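DBF2 kinase activator protein MOB1 (Saccharomyces cerevisiae, PDB 2HJN) activates the DBF2 protein kinase by binding it, allowing its phosphorylation by CDC15 in the mitotic exit network of late anaphase. Local coordinates at residues Glu77-His82 / Phe215-Pro220; Trp119-Gly124 / Val128-Pro133; Ser151-Lys156 / Gln167-Pro172. One frame throughout, in Å; residues are numbered along the deposited sequence.

Contact 1 of 3, residues Glu77-His82 / Phe215-Pro220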
loop_
_atom_site.group_PDB
_atom_site.type_symbol
_atom_site.label_atom_id
_atom_site.label_comp_id
_atom_site.label_asym_id
_atom_site.label_seq_id
_atom_site.Cartn_x
_atom_site.Cartn_y
_atom_site.Cartn_z
ATOM N N GLU A 77 9.424 22.628 13.290
ATOM C CA GLU A 77 10.027 21.756 12.302
ATOM C C GLU A 77 9.672 20.284 12.508
ATOM O O GLU A 77 9.315 19.584 11.550
ATOM C CB GLU A 77 11.536 21.922 12.227
ATOM C CG GLU A 77 11.964 22.477 10.913
ATOM C CD GLU A 77 13.444 22.741 10.849
ATOM O OE1 GLU A 77 14.231 21.766 10.671
ATOM O OE2 GLU A 77 13.805 23.943 10.972
ATOM N N TRP A 78 9.808 19.846 13.758
ATOM C CA TRP A 78 9.456 18.510 14.204
ATOM C C TRP A 78 7.978 18.207 13.862
ATOM O O TRP A 78 7.667 17.172 13.256
ATOM C CB TRP A 78 9.725 18.423 15.716
ATOM C CG TRP A 78 9.527 17.073 16.349
ATOM C CD1 TRP A 78 8.546 16.720 17.218
ATOM C CD2 TRP A 78 10.339 15.908 16.153
ATOM N NE1 TRP A 78 8.704 15.408 17.596
ATOM C CE2 TRP A 78 9.794 14.886 16.960
ATOM C CE3 TRP A 78 11.476 15.639 15.386
ATOM C CZ2 TRP A 78 10.337 13.603 17.014
ATOM C CZ3 TRP A 78 12.033 14.362 15.443
ATOM C CH2 TRP A 78 11.455 13.361 16.240
ATOM N N LEU A 79 7.076 19.118 14.203
ATOM C CA LEU A 79 5.656 18.927 13.866
ATOM C C LEU A 79 5.359 18.971 12.336
ATOM O O LEU A 79 4.590 18.133 11.840
ATOM C CB LEU A 79 4.767 19.873 14.657
ATOM C CG LEU A 79 4.867 19.902 16.200
ATOM C CD1 LEU A 79 3.579 20.405 16.844
ATOM C CD2 LEU A 79 5.342 18.631 16.847
ATOM N N ALA A 80 6.025 19.880 11.603
ATOM C CA ALA A 80 5.951 19.928 10.132
ATOM C C ALA A 80 6.448 18.615 9.466
ATOM O O ALA A 80 5.783 18.069 8.582
ATOM C CB ALA A 80 6.712 21.153 9.579
ATOM N N VAL A 81 7.618 18.133 9.868
ATOM C CA VAL A 81 8.136 16.828 9.402
ATOM C C VAL A 81 7.131 15.703 9.600
ATOM O O VAL A 81 6.828 14.986 8.649
ATOM C CB VAL A 81 9.504 16.427 10.034
ATOM C CG1 VAL A 81 9.876 14.939 9.710
ATOM C CG2 VAL A 81 10.595 17.351 9.505
ATOM N N HIS A 82 6.612 15.550 10.817
ATOM C CA HIS A 82 5.675 14.479 11.084
ATOM C C HIS A 82 4.303 14.624 10.457
ATOM O O HIS A 82 3.675 13.618 10.182
ATOM C CB HIS A 82 5.562 14.193 12.575
ATOM C CG HIS A 82 6.837 13.656 13.137
ATOM N ND1 HIS A 82 7.101 12.307 13.222
ATOM C CD2 HIS A 82 7.962 14.290 13.530
ATOM C CE1 HIS A 82 8.325 12.132 13.683
ATOM N NE2 HIS A 82 8.868 13.320 13.885
ATOM N N PHE A 215 1.887 16.455 22.272
ATOM C CA PHE A 215 1.845 17.894 22.011
ATOM C C PHE A 215 0.484 18.531 22.211
ATOM O O PHE A 215 0.289 19.696 21.860
ATOM C CB PHE A 215 2.387 18.173 20.601
ATOM C CG PHE A 215 3.795 17.741 20.429
ATOM C CD1 PHE A 215 4.843 18.535 20.905
ATOM C CD2 PHE A 215 4.090 16.507 19.842
ATOM C CE1 PHE A 215 6.140 18.131 20.743
ATOM C CE2 PHE A 215 5.396 16.096 19.701
ATOM C CZ PHE A 215 6.434 16.912 20.155
ATOM N N GLU A 216 -0.449 17.763 22.773
ATOM C CA GLU A 216 -1.863 18.142 22.943
ATOM C C GLU A 216 -2.593 18.685 21.704
ATOM O O GLU A 216 -3.433 19.569 21.805
ATOM C CB GLU A 216 -2.180 18.981 24.226
ATOM C CG GLU A 216 -1.084 19.367 25.183
ATOM C CD GLU A 216 -1.575 20.417 26.234
ATOM O OE1 GLU A 216 -2.314 20.042 27.183
ATOM O OE2 GLU A 216 -1.236 21.623 26.086
ATOM N N LEU A 217 -2.297 18.111 20.540
ATOM C CA LEU A 217 -2.887 18.531 19.281
ATOM C C LEU A 217 -4.341 18.031 19.140
ATOM O O LEU A 217 -5.204 18.711 18.569
ATOM C CB LEU A 217 -2.000 18.047 18.106
ATOM C CG LEU A 217 -0.501 18.413 18.226
ATOM C CD1 LEU A 217 0.407 17.679 17.237
ATOM C CD2 LEU A 217 -0.280 19.885 18.145
ATOM N N LEU A 218 -4.603 16.844 19.669
ATOM C CA LEU A 218 -5.925 16.227 19.598
ATOM C C LEU A 218 -6.378 15.842 20.966
ATOM O O LEU A 218 -5.586 15.384 21.804
ATOM C CB LEU A 218 -5.923 14.955 18.738
ATOM C CG LEU A 218 -5.782 15.092 17.230
ATOM C CD1 LEU A 218 -6.084 13.719 16.639
ATOM C CD2 LEU A 218 -6.734 16.149 16.626
ATOM N N ARG A 219 -7.673 16.010 21.162
ATOM C CA ARG A 219 -8.292 15.758 22.428
ATOM C C ARG A 219 -9.277 14.618 22.223
ATOM O O ARG A 219 -9.713 14.376 21.085
ATOM C CB ARG A 219 -8.980 17.032 22.928
ATOM C CG ARG A 219 -10.064 17.562 21.992
ATOM C CD ARG A 219 -10.177 19.085 22.088
ATOM N NE ARG A 219 -10.635 19.483 23.421
ATOM C CZ ARG A 219 -11.912 19.548 23.794
ATOM N NH1 ARG A 219 -12.886 19.259 22.925
ATOM N NH2 ARG A 219 -12.206 19.914 25.040
ATOM N N PRO A 220 -9.599 13.897 23.314
ATOM C CA PRO A 220 -10.504 12.747 23.325
ATOM C C PRO A 220 -11.765 12.883 22.453
ATOM O O PRO A 220 -12.069 11.969 21.675
ATOM C CB PRO A 220 -10.819 12.572 24.827
ATOM C CG PRO A 220 -9.537 12.948 25.462
ATOM C CD PRO A 220 -9.040 14.148 24.665
#
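Leu-79 and Phe-215 are the residues of nearest backbone approach, with their CA atoms 9.1 Å apart, so helix 75-97 and the loop after helix 198-214 meet through side chains. The CD2 methyl of Leu-79 sits over the centre of the Phe-215 ring. This is a CH-pi contact, with Leu-79 CD2 3.7 Å from the Phe-215 ring centroid and only 6° off the normal. Trp-78 reaches the same ring from another direction. Its CG lies anti to the backbone N (chi1 -175°), which carries the pyrrole edge of the indole to the rim of Phe-215, Trp-78 CD1 to Phe-215 CZ 3.6 Å. The two planes stand at 58°, and neither ring covers the other. The second methyl of Leu-79, CD1, meets Leu-217 CD2 tip to tip at 4.1 Å. Without the Phe-215 ring, as with an alanine here, Leu-79 CD2 is likely to lose the face it sits on and a gap to open beside the indole. Trp-78 NE1 is hydrogen-bonded to Val-67 O. Glu-216, between Phe-215 and Leu-217, has positive phi and is the C-prime residue of the Schellman motif that ends helix 198-214. Phe-211 of that helix meets both aromatic rings, while Ile-166 of helix 165-187 touches Leu-79 and Leu-217.

Contact 2 of 3, residues Trp119-Gly124 / Val128-Pro133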
loop_
_atom_site.group_PDB
_atom_site.type_symbol
_atom_site.label_atom_id
_atom_site.label_comp_id
_atom_site.label_asym_id
_atom_site.label_seq_id
_atom_site.Cartn_x
_atom_site.Cartn_y
_atom_site.Cartn_z
ATOM N N TRP A 119 -17.906 18.522 3.968
ATOM C CA TRP A 119 -16.844 19.343 3.315
ATOM C C TRP A 119 -17.412 20.659 2.800
ATOM O O TRP A 119 -18.420 20.664 2.106
ATOM C CB TRP A 119 -16.195 18.593 2.117
ATOM C CG TRP A 119 -14.925 19.242 1.552
ATOM C CD1 TRP A 119 -14.787 19.913 0.357
ATOM C CD2 TRP A 119 -13.655 19.319 2.197
ATOM N NE1 TRP A 119 -13.502 20.361 0.223
ATOM C CE2 TRP A 119 -12.792 20.028 1.344
ATOM C CE3 TRP A 119 -13.160 18.840 3.429
ATOM C CZ2 TRP A 119 -11.458 20.274 1.671
ATOM C CZ3 TRP A 119 -11.832 19.090 3.765
ATOM C CH2 TRP A 119 -10.994 19.800 2.888
ATOM N N ALA A 120 -16.740 21.760 3.136
ATOM C CA ALA A 120 -17.011 23.055 2.494
ATOM C C ALA A 120 -16.119 23.248 1.279
ATOM O O ALA A 120 -14.870 23.253 1.375
ATOM C CB ALA A 120 -16.830 24.177 3.447
ATOM N N PHE A 121 -16.776 23.388 0.130
ATOM C CA PHE A 121 -16.106 23.470 -1.154
ATOM C C PHE A 121 -15.495 24.861 -1.391
ATOM O O PHE A 121 -14.416 24.965 -1.957
ATOM C CB PHE A 121 -17.092 23.120 -2.287
ATOM C CG PHE A 121 -17.266 21.653 -2.487
ATOM C CD1 PHE A 121 -18.389 21.000 -1.992
ATOM C CD2 PHE A 121 -16.285 20.913 -3.100
ATOM C CE1 PHE A 121 -18.529 19.633 -2.148
ATOM C CE2 PHE A 121 -16.414 19.537 -3.254
ATOM C CZ PHE A 121 -17.538 18.902 -2.781
ATOM N N GLN A 122 -16.202 25.906 -0.954
ATOM C CA GLN A 122 -15.704 27.289 -0.955
ATOM C C GLN A 122 -15.465 27.764 0.486
ATOM O O GLN A 122 -16.340 27.621 1.326
ATOM C CB GLN A 122 -16.712 28.187 -1.651
ATOM N N LYS A 123 -14.294 28.322 0.789
ATOM C CA LYS A 123 -13.984 28.678 2.202
ATOM C C LYS A 123 -14.946 29.738 2.795
ATOM O O LYS A 123 -15.311 30.696 2.114
ATOM C CB LYS A 123 -12.515 29.079 2.383
ATOM C CG LYS A 123 -12.007 28.956 3.822
ATOM C CD LYS A 123 -10.647 29.635 4.019
ATOM C CE LYS A 123 -10.793 31.126 4.358
ATOM N NZ LYS A 123 -11.365 31.368 5.733
ATOM N N GLY A 124 -15.371 29.529 4.046
ATOM C CA GLY A 124 -16.430 30.337 4.682
ATOM C C GLY A 124 -17.884 29.977 4.375
ATOM O O GLY A 124 -18.802 30.644 4.863
ATOM N N VAL A 128 -21.101 20.441 3.291
ATOM C CA VAL A 128 -22.161 19.568 2.803
ATOM C C VAL A 128 -21.775 18.064 2.802
ATOM O O VAL A 128 -20.595 17.703 2.849
ATOM C CB VAL A 128 -22.586 20.052 1.375
ATOM C CG1 VAL A 128 -23.112 21.541 1.433
ATOM C CG2 VAL A 128 -21.437 19.958 0.385
ATOM N N SER A 129 -22.797 17.210 2.777
ATOM C CA SER A 129 -22.684 15.791 2.484
ATOM C C SER A 129 -22.097 15.501 1.055
ATOM O O SER A 129 -22.525 16.089 0.027
ATOM C CB SER A 129 -24.080 15.158 2.680
ATOM O OG SER A 129 -24.182 13.854 2.119
ATOM N N VAL A 130 -21.082 14.627 1.022
ATOM C CA VAL A 130 -20.396 14.176 -0.195
ATOM C C VAL A 130 -20.019 12.685 -0.040
ATOM O O VAL A 130 -20.008 12.144 1.068
ATOM C CB VAL A 130 -19.089 15.046 -0.540
ATOM C CG1 VAL A 130 -19.450 16.476 -0.907
ATOM C CG2 VAL A 130 -18.065 15.047 0.594
ATOM N N SER A 131 -19.735 11.997 -1.147
ATOM C CA SER A 131 -19.426 10.522 -1.090
ATOM C C SER A 131 -18.067 10.392 -0.391
ATOM O O SER A 131 -17.339 11.387 -0.337
ATOM C CB SER A 131 -19.396 9.940 -2.499
ATOM O OG SER A 131 -18.236 10.377 -3.209
ATOM N N ALA A 132 -17.707 9.232 0.155
ATOM C CA ALA A 132 -16.425 9.128 0.903
ATOM C C ALA A 132 -15.241 9.421 -0.033
ATOM O O ALA A 132 -14.350 10.164 0.314
ATOM C CB ALA A 132 -16.260 7.739 1.538
ATOM N N PRO A 133 -15.209 8.815 -1.229
ATOM C CA PRO A 133 -13.997 9.112 -2.055
ATOM C C PRO A 133 -13.874 10.574 -2.545
ATOM O O PRO A 133 -12.763 11.070 -2.731
ATOM C CB PRO A 133 -14.141 8.140 -3.212
ATOM C CG PRO A 133 -15.686 7.967 -3.337
ATOM C CD PRO A 133 -16.123 7.887 -1.914
#
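Trp-119 and Val-128 form a single antiparallel bridge, a hydrogen-bonded pair with CA atoms 5.3 Å apart. Trp-119 N donates to Val-128 O at 3.0 Å, and Val-128 N donates back to Trp-119 O at 2.9 Å. Both bonds are nearly straight at hydrogen, 165° and 170°.

Beside the bridge, Phe-121 brings the edge of its ring to two valines. Phe-121 CE1 meets Val-130 CG1 at 3.5 Å and Val-128 CG2 at 3.9 Å. Val-130 CG1 is anti to its own carbonyl carbon (chi1 -66°), which leaves this methyl facing the Phe-121 edge. The side chain of Val-128 crosses that of Phe-121 at about a right angle, whereas Val-130 runs alongside it in the opposite direction. The other methyl of Val-130, CG2, lies 4.3 Å from Trp-119 CB, a looser contact. Trp-119 CD1 lies 3.9 Å above the plane of the Phe-121 ring, toward the rim of one face.

Around these, Cys-138 of helix 132-147 touches both aromatic side chains, and Tyr-135 touches Val-130. Ser-131 is the N-cap of that helix, with a weak bond from Lys-134 N to its OG. Just after it, Ala-132 is backbone-bonded to Cys-106 and packs against Cys-101 and His-183, three of the four zinc ligands. The zinc ion itself is about 11 Å from the side chain of Val-130. The bridge closes a short loop directly before the helix whose first turn lies against the zinc site.

The polar link across this surface contact is thus entirely backbone, and the side chains add only apolar packing. The bridge therefore probably depends little on which side chains stand at Trp-119 and Val-128.

Contact 3 of 3, residues Ser151-Lys156 / Gln167-Pro172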
loop_
_atom_site.group_PDB
_atom_site.type_symbol
_atom_site.label_atom_id
_atom_site.label_comp_id
_atom_site.label_asym_id
_atom_site.label_seq_id
_atom_site.Cartn_x
_atom_site.Cartn_y
_atom_site.Cartn_z
ATOM N N SER A 151 4.315 30.257 2.529
ATOM C CA SER A 151 3.986 31.097 3.693
ATOM C C SER A 151 3.517 30.289 4.921
ATOM O O SER A 151 3.312 30.857 6.013
ATOM C CB SER A 151 2.896 32.122 3.319
ATOM O OG SER A 151 1.583 31.539 3.320
ATOM N N LEU A 152 3.293 28.978 4.732
ATOM C CA LEU A 152 2.828 28.134 5.819
ATOM C C LEU A 152 3.934 27.168 6.177
ATOM O O LEU A 152 4.351 27.101 7.330
ATOM C CB LEU A 152 1.516 27.413 5.445
ATOM C CG LEU A 152 0.259 28.273 5.201
ATOM C CD1 LEU A 152 -0.928 27.402 4.789
ATOM C CD2 LEU A 152 -0.152 29.231 6.388
ATOM N N PHE A 153 4.428 26.466 5.151
ATOM C CA PHE A 153 5.452 25.478 5.258
ATOM C C PHE A 153 6.668 25.976 4.459
ATOM O O PHE A 153 6.738 25.768 3.244
ATOM C CB PHE A 153 4.923 24.138 4.701
ATOM C CG PHE A 153 3.993 23.387 5.655
ATOM C CD1 PHE A 153 2.638 23.680 5.719
ATOM C CD2 PHE A 153 4.483 22.349 6.435
ATOM C CE1 PHE A 153 1.757 22.960 6.598
ATOM C CE2 PHE A 153 3.632 21.635 7.298
ATOM C CZ PHE A 153 2.259 21.971 7.385
ATOM N N PRO A 154 7.600 26.673 5.122
ATOM C CA PRO A 154 8.730 27.242 4.378
ATOM C C PRO A 154 9.532 26.153 3.634
ATOM O O PRO A 154 9.881 25.121 4.223
ATOM C CB PRO A 154 9.565 27.939 5.461
ATOM C CG PRO A 154 9.009 27.461 6.773
ATOM C CD PRO A 154 7.646 26.990 6.553
ATOM N N SER A 155 9.757 26.349 2.343
ATOM C CA SER A 155 10.414 25.333 1.523
ATOM C C SER A 155 11.912 25.606 1.343
ATOM O O SER A 155 12.566 25.009 0.476
ATOM C CB SER A 155 9.731 25.221 0.154
ATOM O OG SER A 155 10.192 26.245 -0.723
ATOM N N LYS A 156 12.452 26.497 2.171
ATOM C CA LYS A 156 13.890 26.732 2.202
ATOM C C LYS A 156 14.357 26.829 3.652
ATOM O O LYS A 156 13.537 26.970 4.563
ATOM C CB LYS A 156 14.255 27.988 1.391
ATOM C CG LYS A 156 13.487 29.249 1.773
ATOM C CD LYS A 156 13.095 30.084 0.555
ATOM C CE LYS A 156 12.346 31.342 0.978
ATOM N NZ LYS A 156 13.250 32.344 1.638
ATOM N N GLN A 167 -1.385 25.969 16.014
ATOM C CA GLN A 167 -2.825 26.043 16.267
ATOM C C GLN A 167 -3.628 26.258 15.014
ATOM O O GLN A 167 -4.734 25.715 14.876
ATOM C CB GLN A 167 -3.127 27.204 17.239
ATOM C CG GLN A 167 -2.358 27.114 18.595
ATOM C CD GLN A 167 -0.853 27.336 18.472
ATOM O OE1 GLN A 167 -0.372 28.197 17.705
ATOM N NE2 GLN A 167 -0.093 26.553 19.239
ATOM N N ARG A 168 -3.094 27.074 14.111
ATOM C CA ARG A 168 -3.822 27.506 12.922
ATOM C C ARG A 168 -3.569 26.630 11.691
ATOM O O ARG A 168 -4.357 26.651 10.746
ATOM C CB ARG A 168 -3.450 28.925 12.586
ATOM N N VAL A 169 -2.443 25.923 11.662
ATOM C CA VAL A 169 -2.128 25.086 10.485
ATOM C C VAL A 169 -2.084 23.603 10.835
ATOM O O VAL A 169 -2.823 22.791 10.240
ATOM C CB VAL A 169 -0.789 25.478 9.829
ATOM C CG1 VAL A 169 -0.631 24.764 8.458
ATOM C CG2 VAL A 169 -0.685 27.013 9.607
ATOM N N ILE A 170 -1.230 23.255 11.803
ATOM C CA ILE A 170 -1.033 21.842 12.203
ATOM C C ILE A 170 -2.324 21.185 12.752
ATOM O O ILE A 170 -2.766 20.105 12.265
ATOM C CB ILE A 170 0.194 21.674 13.166
ATOM C CG1 ILE A 170 1.549 21.997 12.473
ATOM C CG2 ILE A 170 0.221 20.267 13.786
ATOM C CD1 ILE A 170 2.036 20.910 11.386
ATOM N N GLN A 171 -2.977 21.828 13.711
ATOM C CA GLN A 171 -4.174 21.225 14.350
ATOM C C GLN A 171 -5.368 20.915 13.470
ATOM O O GLN A 171 -5.957 19.826 13.590
ATOM C CB GLN A 171 -4.608 21.987 15.622
ATOM C CG GLN A 171 -3.889 21.470 16.830
ATOM C CD GLN A 171 -4.176 22.265 18.076
ATOM O OE1 GLN A 171 -5.006 21.852 18.890
ATOM N NE2 GLN A 171 -3.509 23.421 18.237
ATOM N N PRO A 172 -5.746 21.863 12.579
ATOM C CA PRO A 172 -6.784 21.597 11.571
ATOM C C PRO A 172 -6.413 20.414 10.635
ATOM O O PRO A 172 -7.261 19.550 10.383
ATOM C CB PRO A 172 -6.875 22.924 10.821
ATOM C CG PRO A 172 -6.382 24.015 11.930
ATOM C CD PRO A 172 -5.267 23.273 12.553
#
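Val-169 meets Leu-152 and Phe-153 with one methyl each, and is the first residue of 167-172 to touch 151-156. The helix is irregular here, with a wider pi-type turn at 167-170. CG1 of Val-169 is anti to the backbone N (chi1 -169°), which turns this methyl of Val-169 toward Phe-153 CE1 at 3.5 Å. The two side chains pass alongside, pointing opposite ways, and CG1 approaches the ring obliquely. The other methyl, Val-169 CG2, lies 3.9 Å from Leu-152 CD2, where the two side chains cross at a slant. Val-169 thus serves two neighbouring loop residues, one methyl to each. One residue on, Ile-170 extends its CD1 to Phe-153 CZ at 4.1 Å. Here the side chains cross at about a right angle. The helix is then kinked where Pro-172, lacking an amide hydrogen, cannot bond to the preceding turn. The contact is purely apolar and largely buried. Around it, Phe-147 of helix 132-147 and Phe-165 of helix 165-187 each meet the Phe-153 ring edge-to-face. Ile-173 of helix 165-187 also touches Phe-153. Helix 75-97 adds Ala-80 on Phe-153 and Cys-83 on Ile-170, so the loop lies against both helices.

Overall arrangement
From the N terminus, helix 75-97 supplies the first half of contact 1, whose partner comes only after helix 198-214. That long loop encloses the other two contacts. Contact 2 closes first, a short surface loop leading into helix 132-147. Contact 3 follows in series, joining the loop after that helix to helix 165-187. None of them cross. Contacts 1 and 3 touch: Leu-79 O packs on Ile-170 CD1, so helix 75-97, which belongs to contact 1, also touches contact 3. Contact 2 stands apart toward the zinc site, its centre about 25 Å from that of contact 1 and about 22 Å from that of contact 3.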